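Local coordinates for four helix bundle protein (Bacteroides thetaiotaomicron VPI-5482, PDB 2RLD), which is of unknown function but belongs to the 23S rRNA-intervening-sequence protein family, folds as a four-helix bundle that associates with other copies of itself, and binds calcium, at residues A19-N24 / Y97-N102; N31-F36 / T89-R94; F36-Q41 / E80-L85; K74-T79 / E106-L111; L85-R88 / T93-Q96. One frame throughout, in Å; residues are numbered along the deposited sequence.

Contact 1: A19-N24 / Y97-N102; sequences AVRIVN and YESINN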
# COMPACT_ATOMS: atom_id res chain seq x y z
N ALA C 19 -6.77 -8.83 18.61
CA ALA C 19 -5.56 -8.52 17.85
C ALA C 19 -4.57 -9.68 17.98
O ALA C 19 -3.95 -10.12 17.00
CB ALA C 19 -4.94 -7.17 18.35
N VAL C 20 -4.44 -10.22 19.19
CA VAL C 20 -3.50 -11.31 19.42
C VAL C 20 -3.95 -12.59 18.63
O VAL C 20 -3.14 -13.28 17.99
CB VAL C 20 -3.37 -11.63 20.92
CG1 VAL C 20 -2.61 -12.96 21.11
CG2 VAL C 20 -2.68 -10.44 21.71
N ARG C 21 -5.23 -12.88 18.67
CA ARG C 21 -5.76 -13.99 17.90
C ARG C 21 -5.51 -13.77 16.40
O ARG C 21 -5.17 -14.71 15.68
CB ARG C 21 -7.25 -14.16 18.16
CG ARG C 21 -7.58 -14.55 19.61
CD ARG C 21 -8.90 -15.33 19.65
NE ARG C 21 -8.78 -16.67 19.08
CZ ARG C 21 -9.82 -17.46 18.80
NH1 ARG C 21 -11.07 -17.04 19.02
NH2 ARG C 21 -9.63 -18.65 18.26
N ILE C 22 -5.68 -12.53 15.94
CA ILE C 22 -5.43 -12.21 14.54
C ILE C 22 -3.95 -12.41 14.18
O ILE C 22 -3.62 -12.92 13.08
CB ILE C 22 -5.96 -10.80 14.21
CG1 ILE C 22 -7.49 -10.81 14.21
CG2 ILE C 22 -5.36 -10.30 12.85
CD1 ILE C 22 -8.08 -11.67 13.04
N VAL C 23 -3.05 -12.03 15.08
CA VAL C 23 -1.63 -12.32 14.86
C VAL C 23 -1.39 -13.82 14.72
O VAL C 23 -0.65 -14.27 13.83
CB VAL C 23 -0.73 -11.69 15.94
CG1 VAL C 23 0.70 -12.18 15.85
CG2 VAL C 23 -0.74 -10.20 15.83
N ASN C 24 -1.98 -14.61 15.60
CA ASN C 24 -1.84 -16.07 15.49
C ASN C 24 -2.41 -16.64 14.20
O ASN C 24 -1.81 -17.55 13.58
CB ASN C 24 -2.47 -16.74 16.72
CG ASN C 24 -1.63 -16.56 17.98
OD1 ASN C 24 -0.43 -16.31 17.92
ND2 ASN C 24 -2.28 -16.71 19.13
N TYR C 97 -13.06 -20.72 12.03
CA TYR C 97 -13.95 -19.65 11.59
C TYR C 97 -14.89 -19.22 12.71
O TYR C 97 -14.94 -18.03 13.08
CB TYR C 97 -14.77 -20.10 10.37
CG TYR C 97 -15.81 -19.07 9.99
CD1 TYR C 97 -15.43 -17.87 9.40
CD2 TYR C 97 -17.15 -19.28 10.23
CE1 TYR C 97 -16.37 -16.90 9.07
CE2 TYR C 97 -18.12 -18.32 9.89
CZ TYR C 97 -17.71 -17.12 9.32
OH TYR C 97 -18.63 -16.15 8.97
N GLU C 98 -15.62 -20.19 13.26
CA GLU C 98 -16.64 -19.87 14.26
C GLU C 98 -16.03 -19.22 15.49
O GLU C 98 -16.57 -18.26 16.00
CB GLU C 98 -17.45 -21.11 14.64
CG GLU C 98 -18.36 -21.54 13.50
CD GLU C 98 -19.46 -22.50 13.92
OE1 GLU C 98 -19.38 -23.10 15.02
OE2 GLU C 98 -20.40 -22.66 13.11
N SER C 99 -14.90 -19.76 15.95
CA SER C 99 -14.24 -19.24 17.13
C SER C 99 -13.83 -17.78 16.97
O SER C 99 -14.13 -16.96 17.84
CB SER C 99 -13.01 -20.11 17.43
OG SER C 99 -12.41 -19.74 18.66
N ILE C 100 -13.18 -17.46 15.86
CA ILE C 100 -12.61 -16.13 15.64
C ILE C 100 -13.74 -15.19 15.26
O ILE C 100 -13.80 -14.05 15.73
CB ILE C 100 -11.49 -16.14 14.56
CG1 ILE C 100 -10.36 -17.07 14.98
CG2 ILE C 100 -10.95 -14.75 14.35
CD1 ILE C 100 -9.36 -17.37 13.88
N ASN C 101 -14.66 -15.66 14.43
CA ASN C 101 -15.75 -14.79 13.98
C ASN C 101 -16.70 -14.40 15.12
O ASN C 101 -17.21 -13.29 15.14
CB ASN C 101 -16.54 -15.44 12.84
CG ASN C 101 -17.54 -14.48 12.21
OD1 ASN C 101 -17.15 -13.51 11.57
ND2 ASN C 101 -18.82 -14.76 12.40
N ASN C 102 -16.92 -15.31 16.06
CA ASN C 102 -17.73 -15.03 17.22
C ASN C 102 -17.09 -13.94 18.07
O ASN C 102 -17.79 -13.08 18.58
CB ASN C 102 -17.94 -16.28 18.06
CG ASN C 102 -18.95 -17.23 17.46
OD1 ASN C 102 -19.70 -16.87 16.54
ND2 ASN C 102 -18.98 -18.47 17.96
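Arg21 and Ser99 join the first and last helices of the four-helix bundle, whose local axes run antiparallel (147°) and come no nearer than 11.1 Å. A bend at chi3 (71°) turns the guanidinium end-on to Ser99, and NH1 and NH2 of Arg21 each donate to Ser99 OG at 3.0 Å. The oxygen lies only 13° out of the guanidinium plane. NH1 also gives a weak bond to Ser99 O, while Ile100 CG1 lies over one face of the group, 3.7 Å from Arg21 NH2. Deeper in, Ile22 CD1 meets Ile100 CG2 at 4.4 Å. NH1 further forms a salt bridge with Asp103, a calcium ligand of this protein, though no calcium is bound there in this chain. An alanine at Arg21 is likely to leave Asp103 without this positive mate and Ser99 OG without both donors. The guanidinium thus serves both a hydroxyl and a carboxylate, and probably helps balance the latter's charge.

Contact 2: N31-F36 / T89-R94; sequences NEQKEF and TEYITR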
# COMPACT_ATOMS: atom_id res chain seq x y z
N ASN C 31 2.60 -19.42 7.52
CA ASN C 31 3.58 -20.49 7.78
C ASN C 31 3.07 -21.88 7.43
O ASN C 31 3.82 -22.70 6.85
CB ASN C 31 4.04 -20.48 9.23
CG ASN C 31 4.79 -19.22 9.60
OD1 ASN C 31 5.55 -18.69 8.79
ND2 ASN C 31 4.59 -18.74 10.81
N GLU C 32 1.79 -22.13 7.71
CA GLU C 32 1.21 -23.44 7.47
C GLU C 32 0.46 -23.51 6.14
O GLU C 32 0.63 -24.48 5.39
CB GLU C 32 0.33 -23.83 8.66
CG GLU C 32 1.05 -23.62 9.99
CD GLU C 32 0.28 -24.14 11.17
OE1 GLU C 32 -0.31 -25.23 11.07
OE2 GLU C 32 0.29 -23.45 12.21
N GLN C 33 -0.34 -22.50 5.82
CA GLN C 33 -1.12 -22.53 4.59
C GLN C 33 -0.42 -21.86 3.40
O GLN C 33 -0.92 -21.96 2.28
CB GLN C 33 -2.51 -21.92 4.78
CG GLN C 33 -3.31 -22.47 5.93
CD GLN C 33 -3.81 -23.89 5.69
OE1 GLN C 33 -3.03 -24.79 5.45
NE2 GLN C 33 -5.13 -24.08 5.75
N LYS C 34 0.73 -21.23 3.62
CA LYS C 34 1.46 -20.53 2.56
C LYS C 34 0.57 -19.53 1.81
O LYS C 34 0.68 -19.40 0.60
CB LYS C 34 2.10 -21.52 1.59
CG LYS C 34 2.84 -22.65 2.28
CD LYS C 34 3.85 -22.16 3.27
CE LYS C 34 4.76 -23.30 3.74
NZ LYS C 34 5.61 -22.85 4.87
N GLU C 35 -0.27 -18.82 2.56
CA GLU C 35 -1.18 -17.81 2.04
C GLU C 35 -0.73 -16.43 2.49
O GLU C 35 -0.65 -16.13 3.70
CB GLU C 35 -2.61 -18.12 2.50
CG GLU C 35 -3.69 -17.47 1.65
CD GLU C 35 -3.73 -15.94 1.73
OE1 GLU C 35 -3.74 -15.42 2.88
OE2 GLU C 35 -3.74 -15.27 0.66
N PHE C 36 -0.46 -15.57 1.51
CA PHE C 36 0.25 -14.32 1.75
C PHE C 36 -0.57 -13.08 1.46
O PHE C 36 -0.19 -12.00 1.89
CB PHE C 36 1.51 -14.30 0.91
CG PHE C 36 2.44 -15.45 1.19
CD1 PHE C 36 3.09 -15.53 2.40
CD2 PHE C 36 2.64 -16.44 0.27
CE1 PHE C 36 3.93 -16.58 2.68
CE2 PHE C 36 3.49 -17.50 0.55
CZ PHE C 36 4.13 -17.56 1.76
N THR C 89 -13.06 -20.55 1.09
CA THR C 89 -11.98 -21.09 0.27
C THR C 89 -11.09 -22.12 1.01
O THR C 89 -10.04 -22.48 0.50
CB THR C 89 -11.12 -19.95 -0.30
OG1 THR C 89 -10.62 -19.14 0.77
CG2 THR C 89 -11.95 -19.09 -1.25
N GLU C 90 -11.53 -22.59 2.17
CA GLU C 90 -10.92 -23.72 2.87
C GLU C 90 -9.52 -23.45 3.42
O GLU C 90 -8.76 -24.39 3.71
CB GLU C 90 -10.98 -24.98 2.01
CG GLU C 90 -12.44 -25.34 1.58
CD GLU C 90 -12.53 -26.51 0.61
OE1 GLU C 90 -11.56 -27.28 0.49
OE2 GLU C 90 -13.58 -26.65 -0.02
N TYR C 91 -9.20 -22.18 3.61
CA TYR C 91 -7.96 -21.79 4.31
C TYR C 91 -8.04 -21.96 5.82
O TYR C 91 -7.02 -22.13 6.47
CB TYR C 91 -7.52 -20.38 3.92
CG TYR C 91 -6.83 -20.39 2.59
CD1 TYR C 91 -5.47 -20.72 2.49
CD2 TYR C 91 -7.52 -20.11 1.42
CE1 TYR C 91 -4.83 -20.77 1.24
CE2 TYR C 91 -6.90 -20.18 0.16
CZ TYR C 91 -5.55 -20.49 0.09
OH TYR C 91 -4.94 -20.50 -1.16
N ILE C 92 -9.24 -21.90 6.38
CA ILE C 92 -9.45 -22.18 7.80
C ILE C 92 -10.62 -23.16 7.94
O ILE C 92 -11.50 -23.25 7.05
CB ILE C 92 -9.75 -20.91 8.62
CG1 ILE C 92 -11.00 -20.17 8.07
CG2 ILE C 92 -8.48 -19.99 8.70
CD1 ILE C 92 -11.41 -19.00 8.94
N THR C 93 -10.61 -23.92 9.05
CA THR C 93 -11.67 -24.88 9.33
C THR C 93 -12.91 -24.17 9.84
O THR C 93 -12.83 -23.01 10.23
CB THR C 93 -11.22 -25.90 10.43
OG1 THR C 93 -11.00 -25.20 11.67
CG2 THR C 93 -9.92 -26.59 10.03
N ARG C 94 -14.04 -24.87 9.87
CA ARG C 94 -15.26 -24.27 10.41
C ARG C 94 -15.07 -23.92 11.88
O ARG C 94 -15.57 -22.90 12.34
CB ARG C 94 -16.46 -25.22 10.21
CG ARG C 94 -17.75 -24.81 10.92
CD ARG C 94 -18.32 -23.47 10.47
NE ARG C 94 -18.77 -23.46 9.07
CZ ARG C 94 -19.51 -22.50 8.52
NH1 ARG C 94 -19.90 -21.45 9.24
NH2 ARG C 94 -19.86 -22.58 7.25
O HOH W 1 -2.18 -19.87 -1.21
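Tyr91 meets Glu35 over one face of its ring and Gln33 at the edge, and this is where the segments pack most closely. Glu35 CG rests there in a CH-pi contact, 3.9 Å from the ring centroid, with its nearest ring atom, Tyr91 CE1, at 3.5 Å. The chain of Glu35 crosses the ring at about a right angle, and its carboxylate accepts from the backbone nitrogens of Val37 and Met38. Gln33 CB sits at the ring edge, 3.9 Å from Tyr91 CD1. Beyond it the glutamine bends at chi2 (-71°), and Gln33 NE2 donates to Tyr91 O at 2.8 Å. That bond is nearly straight (170°), yet the donor stands above the carbonyl plane, 41° out of it. The outer side is looser: a water 2.8 Å from Tyr91 OH makes only a weak bond to Lys34 O, and the exposed chains of Lys34 and Glu90 lead away from the interface. Glu90, with positive phi, is the C-prime residue of a Schellman motif, and three residues later Thr93 is the N-cap of the next helix. The contact therefore pairs two interhelical turns at one end of the bundle.

Contact 3: F36-Q41 / E80-L85; sequences FVMSKQ and EYWLEL. With EDO (1,2-ethanediol), chain L.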
# COMPACT_ATOMS: atom_id res chain seq x y z
N PHE C 36 -0.46 -15.57 1.51
CA PHE C 36 0.25 -14.32 1.75
C PHE C 36 -0.57 -13.08 1.46
O PHE C 36 -0.19 -12.00 1.89
CB PHE C 36 1.51 -14.30 0.91
CG PHE C 36 2.44 -15.45 1.19
CD1 PHE C 36 3.09 -15.53 2.40
CD2 PHE C 36 2.64 -16.44 0.27
CE1 PHE C 36 3.93 -16.58 2.68
CE2 PHE C 36 3.49 -17.50 0.55
CZ PHE C 36 4.13 -17.56 1.76
N VAL C 37 -1.68 -13.22 0.76
CA VAL C 37 -2.43 -12.05 0.28
C VAL C 37 -3.59 -11.72 1.24
O VAL C 37 -3.63 -10.64 1.83
CB VAL C 37 -2.95 -12.29 -1.18
CG1 VAL C 37 -3.93 -11.19 -1.63
CG2 VAL C 37 -1.78 -12.34 -2.15
N MSE C 38 -4.51 -12.67 1.43
CA MSE C 38 -5.61 -12.45 2.33
C MSE C 38 -5.12 -12.28 3.78
O MSE C 38 -5.64 -11.45 4.54
CB MSE C 38 -6.66 -13.56 2.17
CG MSE C 38 -7.12 -13.67 0.75
SE MSE C 38 -8.51 -15.01 0.59
CE MSE C 38 -7.34 -16.66 0.66
N SER C 39 -4.09 -13.04 4.13
CA SER C 39 -3.49 -12.99 5.45
C SER C 39 -3.02 -11.58 5.79
O SER C 39 -3.26 -11.08 6.91
CB SER C 39 -2.36 -14.00 5.54
OG SER C 39 -1.33 -13.73 4.61
N LYS C 40 -2.36 -10.91 4.85
CA LYS C 40 -1.88 -9.56 5.13
C LYS C 40 -3.02 -8.58 5.31
O LYS C 40 -2.99 -7.72 6.20
CB LYS C 40 -0.95 -9.07 4.03
CG LYS C 40 0.18 -9.97 3.75
N GLN C 41 -4.08 -8.76 4.53
CA GLN C 41 -5.25 -7.89 4.61
C GLN C 41 -5.90 -8.01 5.97
O GLN C 41 -6.20 -7.02 6.62
CB GLN C 41 -6.26 -8.20 3.53
CG GLN C 41 -5.78 -7.95 2.12
CD GLN C 41 -6.01 -6.55 1.68
OE1 GLN C 41 -5.86 -5.61 2.46
NE2 GLN C 41 -6.37 -6.38 0.40
N GLU C 80 -14.43 -9.44 9.23
CA GLU C 80 -15.49 -10.46 9.05
C GLU C 80 -15.60 -10.90 7.58
O GLU C 80 -15.82 -12.07 7.29
CB GLU C 80 -16.79 -9.93 9.66
CG GLU C 80 -16.69 -9.98 11.20
CD GLU C 80 -17.36 -8.84 11.95
OE1 GLU C 80 -18.18 -8.12 11.34
OE2 GLU C 80 -17.03 -8.66 13.15
N TYR C 81 -15.42 -9.96 6.67
CA TYR C 81 -15.36 -10.28 5.24
C TYR C 81 -14.22 -11.24 4.96
O TYR C 81 -14.41 -12.29 4.34
CB TYR C 81 -15.16 -8.98 4.42
CG TYR C 81 -14.82 -9.20 2.94
CD1 TYR C 81 -15.80 -9.47 2.00
CD2 TYR C 81 -13.52 -9.11 2.50
CE1 TYR C 81 -15.47 -9.66 0.65
CE2 TYR C 81 -13.17 -9.32 1.16
CZ TYR C 81 -14.15 -9.61 0.25
OH TYR C 81 -13.79 -9.76 -1.08
N TRP C 82 -13.03 -10.89 5.43
CA TRP C 82 -11.87 -11.76 5.16
C TRP C 82 -12.06 -13.14 5.80
O TRP C 82 -11.74 -14.16 5.18
CB TRP C 82 -10.52 -11.13 5.61
CG TRP C 82 -10.16 -9.91 4.80
CD1 TRP C 82 -10.11 -8.60 5.24
CD2 TRP C 82 -9.83 -9.88 3.41
NE1 TRP C 82 -9.76 -7.77 4.18
CE2 TRP C 82 -9.60 -8.53 3.05
CE3 TRP C 82 -9.73 -10.88 2.42
CZ2 TRP C 82 -9.27 -8.15 1.76
CZ3 TRP C 82 -9.36 -10.50 1.14
CH2 TRP C 82 -9.15 -9.14 0.82
N LEU C 83 -12.65 -13.18 7.00
CA LEU C 83 -12.87 -14.48 7.65
C LEU C 83 -13.83 -15.34 6.81
O LEU C 83 -13.66 -16.55 6.65
CB LEU C 83 -13.43 -14.28 9.05
CG LEU C 83 -12.45 -13.77 10.10
CD1 LEU C 83 -13.19 -13.41 11.39
CD2 LEU C 83 -11.29 -14.79 10.37
N GLU C 84 -14.87 -14.72 6.29
CA GLU C 84 -15.84 -15.44 5.49
C GLU C 84 -15.20 -15.99 4.22
O GLU C 84 -15.42 -17.15 3.81
CB GLU C 84 -16.98 -14.50 5.11
CG GLU C 84 -18.16 -15.23 4.47
CD GLU C 84 -19.37 -14.33 4.19
OE1 GLU C 84 -19.41 -13.18 4.69
OE2 GLU C 84 -20.28 -14.80 3.47
N LEU C 85 -14.40 -15.15 3.58
CA LEU C 85 -13.64 -15.60 2.40
C LEU C 85 -12.70 -16.78 2.72
O LEU C 85 -12.64 -17.75 1.97
CB LEU C 85 -12.85 -14.43 1.81
CG LEU C 85 -12.21 -14.62 0.45
CD1 LEU C 85 -13.14 -15.28 -0.57
CD2 LEU C 85 -11.69 -13.27 -0.03
C1 EDO L . -8.47 -3.89 1.42
O1 EDO L . -8.18 -3.66 0.04
C2 EDO L . -9.77 -3.18 1.74
O2 EDO L . -9.50 -1.96 2.44
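Met38 and Trp82 bring their CA atoms within 6.9 Å, where the start of helix 38-57 runs antiparallel to helix 62-88. These are the successive middle helices of the four-helix bundle, a helical hairpin. Gln41 CB lies over one face of the Trp82 indole in a CH-pi contact, 3.8 Å from the centroid of the five-membered ring, and touches Trp82 CE2 at 3.4 Å. A bend at chi2 (-87°) folds the rest of the glutamine along the ring, so that its amide plane is tilted just 30° from the indole. Tyr81 CD2 stands over the centre of the opposite face, leaving the indole held between the two. Trp82 NE1 is hydrogen-bonded to the carboxylate of Glu78. Met38, a selenomethionine here, sets CG obliquely near Trp82 CZ3 at 3.9 Å. The third subunit, another copy of the protein, packs its Ala51 on Trp82 and its Val20 on Leu85. At the far end of the contact Met38 SE, the chain turning at chi3 (-77°), meets Leu85 CD2 at 3.7 Å.

Contact 4: K74-T79 / E106-L111; sequences KEANET and EINKLL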
# COMPACT_ATOMS: atom_id res chain seq x y z
N LYS C 74 -15.78 -0.39 11.24
CA LYS C 74 -15.47 -0.63 9.84
C LYS C 74 -14.46 -1.74 9.72
O LYS C 74 -14.58 -2.66 8.88
CB LYS C 74 -14.87 0.62 9.22
CG LYS C 74 -14.51 0.49 7.74
CD LYS C 74 -14.06 1.83 7.16
CE LYS C 74 -12.64 2.25 7.65
NZ LYS C 74 -11.59 1.49 6.91
N GLU C 75 -13.44 -1.63 10.55
CA GLU C 75 -12.34 -2.61 10.55
C GLU C 75 -12.84 -4.00 11.00
O GLU C 75 -12.45 -5.03 10.44
CB GLU C 75 -11.19 -2.10 11.42
CG GLU C 75 -10.50 -0.82 10.92
CD GLU C 75 -9.70 -0.98 9.63
OE1 GLU C 75 -9.72 -2.05 8.99
OE2 GLU C 75 -9.00 -0.00 9.28
N ALA C 76 -13.73 -4.03 11.98
CA ALA C 76 -14.38 -5.28 12.40
C ALA C 76 -15.16 -5.92 11.24
O ALA C 76 -15.06 -7.13 11.00
CB ALA C 76 -15.31 -5.02 13.58
N ASN C 77 -15.89 -5.09 10.50
CA ASN C 77 -16.64 -5.60 9.37
C ASN C 77 -15.76 -6.08 8.25
O ASN C 77 -16.04 -7.15 7.67
CB ASN C 77 -17.64 -4.57 8.88
CG ASN C 77 -18.91 -4.64 9.64
OD1 ASN C 77 -19.75 -5.51 9.36
ND2 ASN C 77 -19.07 -3.77 10.63
N GLU C 78 -14.68 -5.37 7.96
CA GLU C 78 -13.75 -5.86 6.93
C GLU C 78 -13.13 -7.20 7.35
O GLU C 78 -12.99 -8.12 6.53
CB GLU C 78 -12.66 -4.83 6.63
CG GLU C 78 -11.85 -5.27 5.42
CD GLU C 78 -10.64 -4.42 5.13
OE1 GLU C 78 -10.63 -3.23 5.51
OE2 GLU C 78 -9.71 -4.96 4.49
N THR C 79 -12.78 -7.30 8.61
CA THR C 79 -12.17 -8.52 9.15
C THR C 79 -13.16 -9.69 8.95
O THR C 79 -12.76 -10.78 8.58
CB THR C 79 -11.82 -8.35 10.66
OG1 THR C 79 -10.87 -7.28 10.82
CG2 THR C 79 -11.25 -9.64 11.25
N GLU C 106 -18.81 -10.20 18.53
CA GLU C 106 -18.98 -9.66 19.89
C GLU C 106 -18.50 -8.22 19.95
O GLU C 106 -19.11 -7.39 20.60
CB GLU C 106 -18.21 -10.52 20.90
CG GLU C 106 -18.22 -10.00 22.32
CD GLU C 106 -17.44 -10.90 23.28
OE1 GLU C 106 -16.43 -11.53 22.86
OE2 GLU C 106 -17.83 -10.97 24.47
N ILE C 107 -17.38 -7.91 19.28
CA ILE C 107 -16.85 -6.55 19.24
C ILE C 107 -17.78 -5.62 18.45
O ILE C 107 -18.02 -4.47 18.88
CB ILE C 107 -15.38 -6.52 18.70
CG1 ILE C 107 -14.44 -7.15 19.72
CG2 ILE C 107 -14.93 -5.11 18.31
CD1 ILE C 107 -13.06 -7.44 19.19
N ASN C 108 -18.30 -6.10 17.32
CA ASN C 108 -19.32 -5.34 16.58
C ASN C 108 -20.45 -4.85 17.48
O ASN C 108 -20.85 -3.68 17.45
CB ASN C 108 -19.96 -6.21 15.50
CG ASN C 108 -19.09 -6.40 14.29
OD1 ASN C 108 -17.88 -6.51 14.40
ND2 ASN C 108 -19.72 -6.44 13.12
N LYS C 109 -20.96 -5.77 18.28
CA LYS C 109 -22.15 -5.54 19.09
C LYS C 109 -21.88 -4.44 20.13
O LYS C 109 -22.68 -3.52 20.31
CB LYS C 109 -22.51 -6.85 19.78
CG LYS C 109 -23.74 -6.83 20.65
CD LYS C 109 -23.93 -8.17 21.34
CE LYS C 109 -22.71 -8.58 22.15
NZ LYS C 109 -23.05 -9.24 23.43
N LEU C 110 -20.73 -4.53 20.78
CA LEU C 110 -20.37 -3.56 21.81
C LEU C 110 -20.12 -2.17 21.18
O LEU C 110 -20.60 -1.14 21.70
CB LEU C 110 -19.13 -4.05 22.56
CG LEU C 110 -19.32 -5.38 23.31
CD1 LEU C 110 -17.98 -5.98 23.80
CD2 LEU C 110 -20.28 -5.16 24.47
N LEU C 111 -19.41 -2.15 20.05
CA LEU C 111 -19.17 -0.87 19.37
C LEU C 111 -20.48 -0.20 18.95
O LEU C 111 -20.67 1.00 19.13
CB LEU C 111 -18.27 -1.05 18.16
CG LEU C 111 -16.83 -1.47 18.46
CD1 LEU C 111 -16.18 -1.91 17.15
CD2 LEU C 111 -16.06 -0.32 19.10
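Asn108, Ala76 and Asn77 carry this contact, in that order of buried surface, where helix 62-88 runs antiparallel to helix 94-116. Ala76 is the small residue at the closest point: its CA comes within 6.5 Å of the CA of Asn108. A single methyl there lets the asparagine lie directly against it. The side chain of Asn108, with CG anti to its carbonyl carbon (chi1 -77°), leans in across the gap and brings Asn108 CG to 4.1 Å from Ala76 CB. Asn77 flanks the same group less certainly: in one of its two modelled positions its amide lies beside that of Asn108, without bonding to it, and donates to Leu73 O in its own helix. The Asn108 amide lies close to the carboxylate of Glu80, just past the segment on helix 62-88. An alanine in place of Asn108 would probably open a gap beside the Ala76 methyl and leave the Glu80 carboxylate without this polar neighbour. The contact between the segments is thus van der Waals in kind, a methyl and amides meeting where the backbones come close, with the polar partner of Asn108 probably Glu80.

Contact 5: L85-R88 / T93-Q96; sequences LLIR and TREQ. With EDO (1,2-ethanediol), chain T.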
# COMPACT_ATOMS: atom_id res chain seq x y z
N LEU C 85 -14.40 -15.15 3.58
CA LEU C 85 -13.64 -15.60 2.40
C LEU C 85 -12.70 -16.78 2.72
O LEU C 85 -12.64 -17.75 1.97
CB LEU C 85 -12.85 -14.43 1.81
CG LEU C 85 -12.21 -14.62 0.45
CD1 LEU C 85 -13.14 -15.28 -0.57
CD2 LEU C 85 -11.69 -13.27 -0.03
N LEU C 86 -12.00 -16.69 3.84
CA LEU C 86 -11.10 -17.76 4.25
C LEU C 86 -11.80 -19.10 4.51
O LEU C 86 -11.32 -20.13 4.07
CB LEU C 86 -10.27 -17.34 5.46
CG LEU C 86 -9.24 -16.21 5.23
CD1 LEU C 86 -8.78 -15.60 6.56
CD2 LEU C 86 -8.03 -16.78 4.42
N ILE C 87 -12.96 -19.11 5.18
CA ILE C 87 -13.71 -20.38 5.34
C ILE C 87 -14.26 -20.88 4.03
O ILE C 87 -14.18 -22.06 3.73
CB ILE C 87 -14.80 -20.30 6.46
CG1 ILE C 87 -15.43 -21.69 6.72
CG2 ILE C 87 -15.89 -19.30 6.13
CD1 ILE C 87 -14.46 -22.72 7.20
N ARG C 88 -14.80 -19.98 3.20
CA ARG C 88 -15.35 -20.41 1.90
C ARG C 88 -14.31 -20.99 0.96
O ARG C 88 -14.61 -21.86 0.17
CB ARG C 88 -16.09 -19.26 1.21
CG ARG C 88 -17.38 -18.87 1.94
CD ARG C 88 -18.51 -19.83 1.64
NE ARG C 88 -18.69 -20.05 0.20
CZ ARG C 88 -19.34 -19.22 -0.61
NH1 ARG C 88 -19.85 -18.09 -0.15
NH2 ARG C 88 -19.45 -19.52 -1.88
N THR C 93 -10.61 -23.92 9.05
CA THR C 93 -11.67 -24.88 9.33
C THR C 93 -12.91 -24.17 9.84
O THR C 93 -12.83 -23.01 10.23
CB THR C 93 -11.22 -25.90 10.43
OG1 THR C 93 -11.00 -25.20 11.67
CG2 THR C 93 -9.92 -26.59 10.03
N ARG C 94 -14.04 -24.87 9.87
CA ARG C 94 -15.26 -24.27 10.41
C ARG C 94 -15.07 -23.92 11.88
O ARG C 94 -15.57 -22.90 12.34
CB ARG C 94 -16.46 -25.22 10.21
CG ARG C 94 -17.75 -24.81 10.92
CD ARG C 94 -18.32 -23.47 10.47
NE ARG C 94 -18.77 -23.46 9.07
CZ ARG C 94 -19.51 -22.50 8.52
NH1 ARG C 94 -19.90 -21.45 9.24
NH2 ARG C 94 -19.86 -22.58 7.25
N GLU C 95 -14.32 -24.75 12.59
CA GLU C 95 -14.00 -24.50 14.01
C GLU C 95 -13.21 -23.23 14.20
O GLU C 95 -13.50 -22.42 15.11
CB GLU C 95 -13.20 -25.67 14.60
CG GLU C 95 -12.91 -25.55 16.07
CD GLU C 95 -12.01 -26.68 16.62
OE1 GLU C 95 -11.60 -27.58 15.84
OE2 GLU C 95 -11.71 -26.64 17.83
N GLN C 96 -12.21 -23.02 13.35
CA GLN C 96 -11.41 -21.80 13.42
C GLN C 96 -12.29 -20.59 13.10
O GLN C 96 -12.26 -19.58 13.81
CB GLN C 96 -10.21 -21.87 12.48
CG GLN C 96 -9.08 -22.79 12.92
CD GLN C 96 -8.01 -22.98 11.84
OE1 GLN C 96 -8.32 -23.41 10.72
NE2 GLN C 96 -6.75 -22.65 12.17
C1 EDO T . -4.34 -20.01 14.61
O1 EDO T . -4.63 -19.52 15.91
C2 EDO T . -5.68 -20.39 14.02
O2 EDO T . -6.22 -21.43 14.84
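Ile87 extends its CG1 anti to the backbone nitrogen (chi1 -173°) and then turns at chi2 (62°), which delivers CD1 to the start of the next helix. There Ile87 CD1 meets the backbone rather than a side chain: it lies 3.4 Å from Thr93 C and 3.5 Å from Arg94 N. The guanidinium of Arg94 folds back obliquely near Ile87 CG1. The backbone that CD1 touches is fixed by a capping box. Gln96 N donates to Thr93 OG1 at 3.0 Å, and Thr93 N returns a bond to Gln96 OE1 at 2.9 Å, nearly straight (170°) and on a lone pair in the carbonyl plane. Gln96 NE2 binds O2 of an ethanediol, probably from the crystallisation liquor, at 3.0 Å. Arg88 points away and forms a salt bridge with Glu17 of the third subunit, another copy of the protein. The contact closes the short turn from helix 62-88 to helix 94-116, while Leu86 packs on Leu29 of helix 7-32 and on Met38 of helix 38-57.

How the contacts relate
The five contacts lie along one antiparallel four-helix bundle. Contact 1 joins helices 7-32 and 94-116, contact 3 joins 38-57 and 62-88, and contact 4 joins 62-88 and 94-116. Contacts 2 and 5 gather at the turn end, with centres 8 Å apart and Thr93 and Arg94 in common, whereas contacts 2 and 4 are 22 Å apart. In sequence, contacts 2, 3 and 5 are nested within the loop closed by contact 1, while contact 4 crosses it. Met38 CE ties contact 3 to contact 2, packing 3.5 Å from Tyr91 CD2. Contact 1 brings the first and last helices together and packs on the second subunit, contacts 2 to 5 on the third.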